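Local coordinates for protein exotoxin 3 (Staphylococcus aureus, PDB 2Z8L) that binds the glycan sialyl Lewis X through a sialic-acid-binding pocket, as a staphylococcal superantigen-like toxin built from an OB fold and a beta-grasp domain, at residues 60-65 with 187-192; 139-144 with 191-196. All coordinates share one frame; numbering follows the deposited sequence.

In the fold
The two contacts end on one run of chain, the loop that leads from strand 177-181 into strand 194-196, and share Met191 and Ser192. Contact 1 ties this loop to the OB-fold domain at the end of strand 55-61; contact 2 ties it to the start of helix 141-155 in the beta-grasp domain. Their centres lie about 9 Å apart, and they touch where Arg190 O packs on Leu141 CB at 4.2 Å. Between them they supply five residues of the glycan pocket: Gln187, His189, Arg190 and Asp193 from the loop, Leu141 from the helix start. Both contacts reach the sialic acid, whose O9 is gripped by Arg190 NE and by Asp193 OD2.

Contact 1: residues 60-65 with 187-192; sequences QIFGKD and QPHRMS. Unlike the reference sequence in segment 187-192: Pro188 (reference Thr), His189 (reference Asn). With SIA (N-acetyl-alpha-neuraminic acid), chain B; NAG (2-acetamido-2-deoxy-beta-D-glucopyranose), chain C; GAL (beta-D-galactopyranose), chain D; FUC (alpha-L-fucopyranose), chain E.
An aromatic and hydrogen-bonded contact between domains joins Phe62, at the first position of the type II' turn that follows strand 55-61 of the OB-fold domain, to the 3-10 segment 188-190 and to Ser192 of the beta-grasp domain. Phe62 CG lies anti to its own carbonyl carbon (chi1 -61°), which lays one ring face under Pro188 O, 3.4 Å from CD1. The ring turns its edge to the face of His189, CD2 over the imidazole centre; the centroids are 5.1 Å apart and the planes meet at 56°. Near the Phe62 plane sits Ser192 OG, which accepts from Phe62 N at 3.0 Å and is also joined to Asp65 OD2 through a water that donates to the carboxylate.

The far side of the loop holds the sugar. Arg190 NE points nearly straight (170°) at SIA O9, 2.9 Å away, while NH2 donates to SIA O8 and to Thr179 O. NH1 binds Gln187 OE1 at 3.0 Å, in the guanidinium plane, and this bond holds the amide in an orientation in which NE2 donates to GAL O6 (2.9 Å) and FUC O2. The sialyl Lewis X site of this toxin is thus built on a loop whose back is packed against the OB-fold domain.

Contact 2: residues 139-144 with 191-196; sequences VSLKEL and MSDVID. Unlike the reference sequence in segment 139-144: Val139 (reference Ile). With SIA (N-acetyl-alpha-neuraminic acid), chain B.
Val139 and Ile195 form an antiparallel hydrogen-bonded pair, in which Val139 N donates to Ile195 O at 3.0 Å and Ile195 N to Val139 O at 2.8 Å, beside the non-hydrogen-bonded pair of Ser140 with Val194. The pairing runs on into the helix start, where Leu141 N donates to Asp193 O at 2.9 Å. Ser140 then serves as N-cap: with chi1 69°, OG stands between its own N and carbonyl carbon, where it accepts from Glu143 N.

Ile195 meets the first turn of the helix with two branches. Its CG2 touches Leu141 CD2, and its CD1 reaches Leu144 CD1 at 3.7 Å, each leucine crossing it at about a right angle. The other branch of Leu141, CD1, lies against Asp193 CB and also approaches SIA O9, adding an apolar wall beside the carboxylate. Asp193 OD2 accepts from SIA O9 at 2.6 Å, a short bond that, with Arg190 on the same hydroxyl, fixes the end of the glycerol tail. Nearer the OB-fold domain, the extended Lys142 chain passes over Met191, CG to CG, and bends at chi4 (67°) to set NZ 3.4 Å from Met191 SD. The main polar partner of that ammonium is Tyr95 O on strand 92-100, which makes Lys142 a further link between the domains.

A two-stranded antiparallel ribbon running into an N-capped helix here shapes one wall of the sialic acid pocket in the beta-grasp domain.

Contact 1: residues 60-65 with 187-192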
loop_
_atom_site.group_PDB
_atom_site.type_symbol
_atom_site.label_atom_id
_atom_site.label_comp_id
_atom_site.label_asym_id
_atom_site.label_seq_id
_atom_site.Cartn_x
_atom_site.Cartn_y
_atom_site.Cartn_z
ATOM N N GLN A 60 -1.152 13.332 -2.401
ATOM C CA GLN A 60 -0.768 13.986 -1.166
ATOM C C GLN A 60 0.344 13.203 -0.509
ATOM O O GLN A 60 0.263 11.945 -0.436
ATOM C CB GLN A 60 -1.940 14.107 -0.218
ATOM C CG GLN A 60 -1.577 15.012 0.955
ATOM C CD GLN A 60 -2.729 15.337 1.854
ATOM O OE1 GLN A 60 -3.873 14.983 1.571
ATOM N NE2 GLN A 60 -2.431 15.977 2.971
ATOM N N ILE A 61 1.372 13.910 -0.051
ATOM C CA ILE A 61 2.576 13.319 0.551
ATOM C C ILE A 61 2.561 13.547 2.055
ATOM O O ILE A 61 2.181 14.641 2.526
ATOM C CB ILE A 61 3.841 14.001 -0.015
ATOM C CG1 ILE A 61 3.824 13.980 -1.540
ATOM C CG2 ILE A 61 5.074 13.350 0.534
ATOM C CD1 ILE A 61 3.667 12.606 -2.072
ATOM N N PHE A 62 2.988 12.541 2.826
ATOM C CA PHE A 62 2.904 12.577 4.265
ATOM C C PHE A 62 4.233 12.199 4.900
ATOM O O PHE A 62 5.122 11.601 4.261
ATOM C CB PHE A 62 1.868 11.565 4.752
ATOM C CG PHE A 62 0.472 11.809 4.264
ATOM C CD1 PHE A 62 -0.002 11.224 3.117
ATOM C CD2 PHE A 62 -0.349 12.687 4.954
ATOM C CE1 PHE A 62 -1.299 11.469 2.678
ATOM C CE2 PHE A 62 -1.662 12.914 4.532
ATOM C CZ PHE A 62 -2.127 12.289 3.431
ATOM N N GLY A 63 4.384 12.568 6.156
ATOM C CA GLY A 63 5.452 12.044 6.965
ATOM C C GLY A 63 6.795 12.559 6.558
ATOM O O GLY A 63 6.928 13.633 5.985
ATOM N N LYS A 64 7.830 11.809 6.856
ATOM C CA LYS A 64 9.156 12.298 6.473
ATOM C C LYS A 64 9.436 12.171 4.954
ATOM O O LYS A 64 10.440 12.690 4.469
ATOM C CB LYS A 64 10.246 11.720 7.388
ATOM C CG LYS A 64 10.395 10.211 7.353
ATOM C CD LYS A 64 10.788 9.641 8.704
ATOM C CE LYS A 64 11.806 10.516 9.441
ATOM N NZ LYS A 64 12.496 9.786 10.538
ATOM N N ASP A 65 8.520 11.548 4.187
ATOM C CA ASP A 65 8.597 11.604 2.695
ATOM C C ASP A 65 8.492 13.052 2.202
ATOM O O ASP A 65 8.852 13.355 1.071
ATOM C CB ASP A 65 7.482 10.746 2.037
ATOM C CG ASP A 65 7.825 10.278 0.576
ATOM O OD1 ASP A 65 8.998 9.854 0.329
ATOM O OD2 ASP A 65 6.899 10.296 -0.315
ATOM N N GLN A 187 -4.004 4.409 8.271
ATOM C CA GLN A 187 -4.046 5.848 8.573
ATOM C C GLN A 187 -3.388 6.623 7.450
ATOM O O GLN A 187 -2.311 6.253 7.007
ATOM C CB GLN A 187 -3.327 6.126 9.870
ATOM C CG GLN A 187 -3.932 5.419 11.095
ATOM C CD GLN A 187 -3.192 4.132 11.481
ATOM O OE1 GLN A 187 -2.834 3.318 10.604
ATOM N NE2 GLN A 187 -2.943 3.945 12.791
ATOM N N PRO A 188 -4.052 7.684 6.950
ATOM C CA PRO A 188 -3.454 8.474 5.872
ATOM C C PRO A 188 -2.012 8.918 6.134
ATOM O O PRO A 188 -1.201 8.806 5.259
ATOM C CB PRO A 188 -4.380 9.659 5.789
ATOM C CG PRO A 188 -5.675 9.080 6.068
ATOM C CD PRO A 188 -5.402 8.190 7.254
ATOM N N HIS A 189 -1.697 9.288 7.365
ATOM C CA HIS A 189 -0.339 9.732 7.660
ATOM C C HIS A 189 0.726 8.662 7.550
ATOM O O HIS A 189 1.929 9.020 7.666
ATOM C CB HIS A 189 -0.300 10.407 9.016
ATOM C CG HIS A 189 -0.802 11.814 8.968
ATOM N ND1 HIS A 189 0.029 12.907 9.043
ATOM C CD2 HIS A 189 -2.048 12.297 8.761
ATOM C CE1 HIS A 189 -0.693 14.006 8.912
ATOM N NE2 HIS A 189 -1.957 13.665 8.740
ATOM N N ARG A 190 0.311 7.380 7.413
ATOM C CA ARG A 190 1.231 6.275 7.191
ATOM C C ARG A 190 1.343 5.928 5.702
ATOM O O ARG A 190 2.125 5.062 5.332
ATOM C CB ARG A 190 0.806 5.017 7.932
ATOM C CG ARG A 190 0.858 5.254 9.397
ATOM C CD ARG A 190 0.267 4.098 10.179
ATOM N NE ARG A 190 1.124 2.911 10.163
ATOM C CZ ARG A 190 0.716 1.635 10.365
ATOM N NH1 ARG A 190 -0.542 1.345 10.548
ATOM N NH2 ARG A 190 1.602 0.674 10.352
ATOM N N MET A 191 0.590 6.632 4.853
ATOM C CA MET A 191 0.494 6.117 3.482
ATOM C C MET A 191 1.661 6.493 2.599
ATOM O O MET A 191 1.759 5.998 1.468
ATOM C CB MET A 191 -0.801 6.520 2.846
ATOM C CG MET A 191 -1.780 5.396 3.015
ATOM S SD MET A 191 -3.289 5.875 2.460
ATOM C CE MET A 191 -4.416 4.705 3.230
ATOM N N SER A 192 2.581 7.282 3.117
ATOM C CA SER A 192 3.856 7.565 2.465
ATOM C C SER A 192 5.057 6.729 2.950
ATOM O O SER A 192 6.138 6.788 2.376
ATOM C CB SER A 192 4.187 9.053 2.553
ATOM O OG SER A 192 3.336 9.826 1.692
HETATM C C1 SIA B . 3.767 -0.982 14.231
HETATM C C2 SIA B . 4.425 0.187 14.971
HETATM C C3 SIA B . 5.541 -0.281 15.907
HETATM C C4 SIA B . 6.758 -0.758 15.123
HETATM C C5 SIA B . 7.250 0.299 14.117
HETATM C C6 SIA B . 6.055 0.701 13.244
HETATM C C7 SIA B . 6.316 1.789 12.209
HETATM C C8 SIA B . 5.005 2.266 11.567
HETATM C C9 SIA B . 5.168 3.119 10.332
HETATM C C10 SIA B . 9.488 0.217 13.092
HETATM C C11 SIA B . 10.417 -0.554 12.192
HETATM N N5 SIA B . 8.292 -0.317 13.288
HETATM O O1A SIA B . 3.384 -0.723 13.069
HETATM O O1B SIA B . 3.583 -2.100 14.777
HETATM O O4 SIA B . 7.817 -1.169 16.049
HETATM O O6 SIA B . 5.015 1.169 14.114
HETATM O O7 SIA B . 6.891 2.932 12.844
HETATM O O8 SIA B . 4.254 1.072 11.275
HETATM O O9 SIA B . 3.927 3.624 9.821
HETATM O O10 SIA B . 9.769 1.298 13.605
HETATM C C1 NAG C . -0.172 8.462 13.403
HETATM C C2 NAG C . -1.337 7.584 13.920
HETATM C C3 NAG C . -0.864 6.464 14.839
HETATM C C4 NAG C . 0.301 5.701 14.209
HETATM C C5 NAG C . 1.348 6.731 13.768
HETATM C C6 NAG C . 2.645 6.212 13.159
HETATM C C7 NAG C . -3.522 8.698 14.077
HETATM C C8 NAG C . -4.414 9.509 14.996
HETATM N N2 NAG C . -2.347 8.360 14.602
HETATM O O1 NAG C . -0.649 9.430 12.475
HETATM O O3 NAG C . -1.950 5.587 15.187
HETATM O O4 NAG C . 0.790 4.825 15.224
HETATM O O5 NAG C . 0.778 7.590 12.782
HETATM O O6 NAG C . 2.403 5.258 12.167
HETATM O O7 NAG C . -3.903 8.378 12.945
HETATM C C1 GAL D . 1.004 3.467 14.768
HETATM C C2 GAL D . 2.086 2.870 15.653
HETATM C C3 GAL D . 2.375 1.473 15.109
HETATM C C4 GAL D . 1.087 0.644 15.104
HETATM C C5 GAL D . -0.019 1.343 14.305
HETATM C C6 GAL D . -1.329 0.587 14.321
HETATM O O2 GAL D . 3.239 3.702 15.527
HETATM O O3 GAL D . 3.433 0.812 15.818
HETATM O O4 GAL D . 0.666 0.477 16.436
HETATM O O5 GAL D . -0.194 2.680 14.818
HETATM O O6 GAL D . -2.387 1.262 13.659
HETATM C C1 FUC E . -2.590 5.733 16.478
HETATM C C2 FUC E . -3.913 4.967 16.359
HETATM C C3 FUC E . -3.682 3.466 16.395
HETATM C C4 FUC E . -2.823 3.100 17.597
HETATM C C5 FUC E . -1.554 3.958 17.632
HETATM C C6 FUC E . -0.620 3.668 18.794
HETATM O O2 FUC E . -4.616 5.310 15.180
HETATM O O3 FUC E . -4.944 2.795 16.393
HETATM O O4 FUC E . -3.606 3.390 18.727
HETATM O O5 FUC E . -1.887 5.329 17.631
HETATM O O HOH W 1 4.385 9.137 -0.702
#

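Contact 2: residues 139-144 with 191-196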
loop_
_atom_site.group_PDB
_atom_site.type_symbol
_atom_site.label_atom_id
_atom_site.label_comp_id
_atom_site.label_asym_id
_atom_site.label_seq_id
_atom_site.Cartn_x
_atom_site.Cartn_y
_atom_site.Cartn_z
ATOM N N VAL A 139 9.030 -0.484 -1.379
ATOM C CA VAL A 139 7.634 -0.771 -1.400
ATOM C C VAL A 139 6.922 0.112 -0.329
ATOM O O VAL A 139 7.380 0.222 0.814
ATOM C CB VAL A 139 7.304 -2.248 -1.110
ATOM C CG1 VAL A 139 5.801 -2.428 -1.475
ATOM C CG2 VAL A 139 8.199 -3.265 -1.847
ATOM N N SER A 140 5.795 0.737 -0.726
ATOM C CA SER A 140 5.039 1.552 0.253
ATOM C C SER A 140 4.204 0.637 1.160
ATOM O O SER A 140 3.656 -0.395 0.692
ATOM C CB SER A 140 4.119 2.586 -0.452
ATOM O OG SER A 140 3.048 2.009 -1.143
ATOM N N LEU A 141 4.086 1.018 2.453
ATOM C CA LEU A 141 3.095 0.367 3.316
ATOM C C LEU A 141 1.719 0.443 2.693
ATOM O O LEU A 141 0.936 -0.515 2.857
ATOM C CB LEU A 141 3.057 0.985 4.718
ATOM C CG LEU A 141 4.329 0.852 5.500
ATOM C CD1 LEU A 141 4.058 1.332 6.961
ATOM C CD2 LEU A 141 4.879 -0.578 5.493
ATOM N N LYS A 142 1.404 1.549 1.987
ATOM C CA LYS A 142 0.094 1.662 1.329
ATOM C C LYS A 142 -0.200 0.474 0.387
ATOM O O LYS A 142 -1.278 -0.142 0.451
ATOM C CB LYS A 142 0.052 2.918 0.522
ATOM C CG LYS A 142 -1.265 3.180 -0.187
ATOM C CD LYS A 142 -1.168 4.331 -1.191
ATOM C CE LYS A 142 -2.464 4.699 -1.911
ATOM N NZ LYS A 142 -3.401 5.268 -0.901
ATOM N N GLU A 143 0.736 0.191 -0.492
ATOM C CA GLU A 143 0.601 -0.908 -1.438
ATOM C C GLU A 143 0.513 -2.256 -0.774
ATOM O O GLU A 143 -0.344 -3.035 -1.117
ATOM C CB GLU A 143 1.735 -0.862 -2.469
ATOM C CG GLU A 143 1.495 -1.855 -3.588
ATOM C CD GLU A 143 2.448 -1.738 -4.758
ATOM O OE1 GLU A 143 3.287 -0.792 -4.865
ATOM O OE2 GLU A 143 2.335 -2.672 -5.621
ATOM N N LEU A 144 1.388 -2.511 0.184
ATOM C CA LEU A 144 1.315 -3.803 0.859
ATOM C C LEU A 144 -0.017 -3.975 1.576
ATOM O O LEU A 144 -0.692 -5.019 1.436
ATOM C CB LEU A 144 2.456 -3.871 1.862
ATOM C CG LEU A 144 3.783 -4.324 1.359
ATOM C CD1 LEU A 144 4.774 -4.109 2.491
ATOM C CD2 LEU A 144 3.546 -5.857 1.054
ATOM N N MET A 191 0.590 6.632 4.853
ATOM C CA MET A 191 0.494 6.117 3.482
ATOM C C MET A 191 1.661 6.493 2.599
ATOM O O MET A 191 1.759 5.998 1.468
ATOM C CB MET A 191 -0.801 6.520 2.846
ATOM C CG MET A 191 -1.780 5.396 3.015
ATOM S SD MET A 191 -3.289 5.875 2.460
ATOM C CE MET A 191 -4.416 4.705 3.230
ATOM N N SER A 192 2.581 7.282 3.117
ATOM C CA SER A 192 3.856 7.565 2.465
ATOM C C SER A 192 5.057 6.729 2.950
ATOM O O SER A 192 6.138 6.788 2.376
ATOM C CB SER A 192 4.187 9.053 2.553
ATOM O OG SER A 192 3.336 9.826 1.692
ATOM N N ASP A 193 4.867 5.966 4.025
ATOM C CA ASP A 193 5.982 5.206 4.593
ATOM C C ASP A 193 6.431 4.091 3.631
ATOM O O ASP A 193 5.572 3.494 2.995
ATOM C CB ASP A 193 5.551 4.629 5.911
ATOM C CG ASP A 193 5.267 5.745 6.996
ATOM O OD1 ASP A 193 5.674 6.942 6.860
ATOM O OD2 ASP A 193 4.587 5.411 8.001
ATOM N N VAL A 194 7.732 3.895 3.501
ATOM C CA VAL A 194 8.294 2.935 2.538
ATOM C C VAL A 194 9.258 2.003 3.246
ATOM O O VAL A 194 9.913 2.406 4.232
ATOM C CB VAL A 194 8.990 3.702 1.405
ATOM C CG1 VAL A 194 9.721 2.807 0.481
ATOM C CG2 VAL A 194 7.976 4.538 0.621
ATOM N N ILE A 195 9.346 0.769 2.767
ATOM C CA ILE A 195 10.265 -0.205 3.347
ATOM C C ILE A 195 11.035 -0.903 2.229
ATOM O O ILE A 195 10.666 -0.827 1.085
ATOM C CB ILE A 195 9.520 -1.223 4.188
ATOM C CG1 ILE A 195 8.599 -2.126 3.385
ATOM C CG2 ILE A 195 8.833 -0.526 5.327
ATOM C CD1 ILE A 195 7.931 -3.226 4.179
ATOM N N ASP A 196 12.121 -1.574 2.578
ATOM C CA ASP A 196 12.902 -2.265 1.570
ATOM C C ASP A 196 12.269 -3.614 1.329
ATOM O O ASP A 196 12.278 -4.498 2.202
ATOM C CB ASP A 196 14.352 -2.482 2.009
ATOM C CG ASP A 196 15.276 -2.964 0.847
ATOM O OD1 ASP A 196 14.829 -3.668 -0.123
ATOM O OD2 ASP A 196 16.508 -2.615 0.864
HETATM C C1 SIA B . 3.767 -0.982 14.231
HETATM C C2 SIA B . 4.425 0.187 14.971
HETATM C C3 SIA B . 5.541 -0.281 15.907
HETATM C C4 SIA B . 6.758 -0.758 15.123
HETATM C C5 SIA B . 7.250 0.299 14.117
HETATM C C6 SIA B . 6.055 0.701 13.244
HETATM C C7 SIA B . 6.316 1.789 12.209
HETATM C C8 SIA B . 5.005 2.266 11.567
HETATM C C9 SIA B . 5.168 3.119 10.332
HETATM C C10 SIA B . 9.488 0.217 13.092
HETATM C C11 SIA B . 10.417 -0.554 12.192
HETATM N N5 SIA B . 8.292 -0.317 13.288
HETATM O O1A SIA B . 3.384 -0.723 13.069
HETATM O O1B SIA B . 3.583 -2.100 14.777
HETATM O O4 SIA B . 7.817 -1.169 16.049
HETATM O O6 SIA B . 5.015 1.169 14.114
HETATM O O7 SIA B . 6.891 2.932 12.844
HETATM O O8 SIA B . 4.254 1.072 11.275
HETATM O O9 SIA B . 3.927 3.624 9.821
HETATM O O10 SIA B . 9.769 1.298 13.605
#